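Local coordinates for protein N-(5'-phosphoribosyl)anthranilate isomerase (Thermococcus kodakarensis, PDB 5LHF) that catalyses the isomerisation of N-(5-phospho-beta-D-ribosyl)anthranilate to 1-(2-carboxyphenylamino)-1-deoxy-D-ribulose 5-phosphate, the third step from chorismate to tryptophan, at residues 59-63 / 64-68. Residues are numbered along the deposited sequence; the frame is centred on the assembly and turned at random.
Sequences STMKT and FPEWA
Thr63, at the N-cap position of helix 64-74, is joined to Glu66 three residues on, where the loop after the third strand of the TIM barrel, 55-59, enters the helix. Thr63 OG1 donates to Glu66 OE1 over 2.8 Å, on the anti lone pair of that oxygen; chi1 of 76° turns the hydroxyl toward it. From the main chain, Thr63 N adds a weak bond to Glu66 OE1 at 3.3 Å. The other oxygen, OE2, takes a hydrogen bond from a water that also accepts from Lys62 N. In the first helical turn, Trp67 N binds Thr63 O at 3.2 Å, almost straight.

The indole ties the loop to the helix through a further polar bond. Trp67 NE1 donates to Met61 O at 3.0 Å in a bent bond, the oxygen tilted from the indole plane and the donor above the carbonyl plane; Ser83 OG also bonds to this oxygen.

Apolar packing falls on the same ring. Met61 runs across one face: SD stands at a distance above the five-membered ring of Trp67, 4.8 Å from its centroid, in a Met-aromatic contact. The bend at chi3 (-63°) carries Met61 CE closer, 3.8 Å from the centroid of the Trp67 six-membered ring, for a CH-pi contact. Beyond the loop, Trp67 touches Ile79 and Val81 of the next barrel strand and Leu93 of helix 87-97. A leucine in place of Trp67 would probably leave Met61 O without its indole donor and the methionine methyl without a flat surface to rest on. Ser59 CB lies on the methionine side of the ring plane, by the CZ2-CH2 bond of Trp67, whereas Ser59 O meets the ring edge, 3.6 Å from Trp67 CZ2.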
ATOM      1  N   SER A  59      -4.927   5.042   5.753  1.00  9.27           N
ATOM      2  CA  SER A  59      -6.007   4.910   6.724  1.00  9.61           C
ATOM      3  C   SER A  59      -7.166   4.091   6.178  1.00 12.13           C
ATOM      4  O   SER A  59      -7.402   4.013   4.967  1.00 13.29           O
ATOM      5  CB  SER A  59      -6.523   6.278   7.175  1.00  9.81           C
ATOM      6  OG  SER A  59      -7.468   6.126   8.237  1.00  9.59           O
ATOM      7  N   THR A  60      -7.923   3.526   7.114  1.00 12.04           N
ATOM      8  CA  THR A  60      -9.183   2.863   6.820  1.00 18.93           C
ATOM      9  C   THR A  60     -10.380   3.773   7.039  1.00 13.85           C
ATOM     10  O   THR A  60     -11.520   3.300   6.960  1.00 14.33           O
ATOM     11  CB  THR A  60      -9.326   1.618   7.687  1.00 14.40           C
ATOM     12  OG1 THR A  60      -9.245   2.011   9.061  1.00 15.53           O
ATOM     13  CG2 THR A  60      -8.208   0.626   7.374  1.00 12.89           C
ATOM     14  N   MET A  61     -10.149   5.055   7.329  1.00 15.36           N
ATOM     15  CA  MET A  61     -11.234   6.023   7.412  1.00 13.12           C
ATOM     16  C   MET A  61     -12.202   5.844   6.253  1.00 13.90           C
ATOM     17  O   MET A  61     -11.794   5.595   5.116  1.00 16.56           O
ATOM     18  CB  MET A  61     -10.679   7.446   7.417  1.00  8.52           C
ATOM     19  CG  MET A  61     -10.203   7.881   8.777  1.00 15.22           C
ATOM     20  SD  MET A  61      -9.455   9.505   8.737  1.00 15.04           S
ATOM     21  CE  MET A  61      -8.027   9.291   7.670  1.00  9.30           C
ATOM     22  N   LYS A  62     -13.494   5.964   6.559  1.00 17.40           N
ATOM     23  CA  LYS A  62     -14.558   5.609   5.630  1.00 28.65           C
ATOM     24  C   LYS A  62     -15.232   6.805   4.968  1.00 22.49           C
ATOM     25  O   LYS A  62     -15.768   6.653   3.865  1.00 22.13           O
ATOM     26  CB  LYS A  62     -15.628   4.777   6.357  1.00 31.41           C
ATOM     27  CG  LYS A  62     -15.081   3.562   7.102  1.00 38.98           C
ATOM     28  CD  LYS A  62     -16.186   2.756   7.776  1.00 39.98           C
ATOM     29  CE  LYS A  62     -17.151   2.170   6.754  1.00 50.52           C
ATOM     30  NZ  LYS A  62     -16.489   1.228   5.805  1.00 54.87           N
ATOM     31  N   THR A  63     -15.206   7.983   5.591  1.00 17.17           N
ATOM     32  CA  THR A  63     -16.034   9.100   5.161  1.00 19.29           C
ATOM     33  C   THR A  63     -15.192  10.303   4.754  1.00 18.02           C
ATOM     34  O   THR A  63     -14.063  10.490   5.220  1.00 12.96           O
ATOM     35  CB  THR A  63     -17.031   9.523   6.261  1.00 20.69           C
ATOM     36  OG1 THR A  63     -16.357  10.267   7.290  1.00 16.44           O
ATOM     37  CG2 THR A  63     -17.692   8.316   6.875  1.00 21.13           C
ATOM     38  N   PHE A  64     -15.763  11.121   3.870  1.00 14.54           N
ATOM     39  CA  PHE A  64     -15.065  12.322   3.420  1.00  9.29           C
ATOM     40  C   PHE A  64     -14.663  13.242   4.573  1.00 12.58           C
ATOM     41  O   PHE A  64     -13.512  13.713   4.587  1.00 11.75           O
ATOM     42  CB  PHE A  64     -15.933  13.064   2.399  1.00 12.46           C
ATOM     43  CG  PHE A  64     -15.328  14.358   1.927  1.00 16.57           C
ATOM     44  CD1 PHE A  64     -15.601  15.551   2.585  1.00 16.34           C
ATOM     45  CD2 PHE A  64     -14.497  14.378   0.821  1.00 15.24           C
ATOM     46  CE1 PHE A  64     -15.049  16.738   2.158  1.00 15.79           C
ATOM     47  CE2 PHE A  64     -13.935  15.553   0.387  1.00 15.36           C
ATOM     48  CZ  PHE A  64     -14.213  16.743   1.060  1.00 14.72           C
ATOM     49  N   PRO A  65     -15.527  13.557   5.541  1.00 14.10           N
ATOM     50  CA  PRO A  65     -15.109  14.531   6.569  1.00 11.92           C
ATOM     51  C   PRO A  65     -13.933  14.058   7.401  1.00  7.23           C
ATOM     52  O   PRO A  65     -13.093  14.866   7.803  1.00 15.51           O
ATOM     53  CB  PRO A  65     -16.377  14.703   7.423  1.00 16.61           C
ATOM     54  CG  PRO A  65     -17.484  14.315   6.527  1.00 13.48           C
ATOM     55  CD  PRO A  65     -16.952  13.218   5.662  1.00 11.67           C
ATOM     56  N   GLU A  66     -13.879  12.763   7.703  1.00 10.44           N
ATOM     57  CA  GLU A  66     -12.719  12.191   8.371  1.00 14.03           C
ATOM     58  C   GLU A  66     -11.449  12.409   7.558  1.00 11.80           C
ATOM     59  O   GLU A  66     -10.431  12.889   8.074  1.00  9.88           O
ATOM     60  CB  GLU A  66     -12.961  10.705   8.598  1.00 14.74           C
ATOM     61  CG  GLU A  66     -14.064  10.414   9.585  1.00 15.29           C
ATOM     62  CD  GLU A  66     -14.312   8.938   9.726  1.00 24.29           C
ATOM     63  OE1 GLU A  66     -15.010   8.363   8.861  1.00 23.63           O
ATOM     64  OE2 GLU A  66     -13.782   8.352  10.688  1.00 26.62           O
ATOM     65  N   TRP A  67     -11.483  12.050   6.279  1.00  9.83           N
ATOM     66  CA  TRP A  67     -10.298  12.248   5.446  1.00 10.48           C
ATOM     67  C   TRP A  67      -9.937  13.718   5.324  1.00 13.02           C
ATOM     68  O   TRP A  67      -8.756  14.077   5.398  1.00 13.78           O
ATOM     69  CB  TRP A  67     -10.517  11.639   4.063  1.00 10.13           C
ATOM     70  CG  TRP A  67     -10.138  10.217   4.028  1.00  7.20           C
ATOM     71  CD1 TRP A  67     -10.985   9.132   4.038  1.00 11.09           C
ATOM     72  CD2 TRP A  67      -8.803   9.683   3.979  1.00 10.86           C
ATOM     73  NE1 TRP A  67     -10.249   7.965   3.987  1.00 12.00           N
ATOM     74  CE2 TRP A  67      -8.913   8.277   3.964  1.00 12.95           C
ATOM     75  CE3 TRP A  67      -7.528  10.261   3.945  1.00 12.94           C
ATOM     76  CZ2 TRP A  67      -7.794   7.438   3.911  1.00 12.63           C
ATOM     77  CZ3 TRP A  67      -6.421   9.431   3.915  1.00 15.23           C
ATOM     78  CH2 TRP A  67      -6.562   8.032   3.885  1.00 12.51           C
ATOM     79  N   ALA A  68     -10.934  14.581   5.104  1.00 11.01           N
ATOM     80  CA  ALA A  68     -10.663  16.005   4.947  1.00  9.43           C
ATOM     81  C   ALA A  68      -9.986  16.578   6.182  1.00 12.17           C
ATOM     82  O   ALA A  68      -9.031  17.355   6.076  1.00 12.96           O
ATOM     83  CB  ALA A  68     -11.967  16.757   4.659  1.00 12.86           C
TER
HETATM   84  O   HOH W   1     -13.934   5.396   9.755  1.00 35.14           O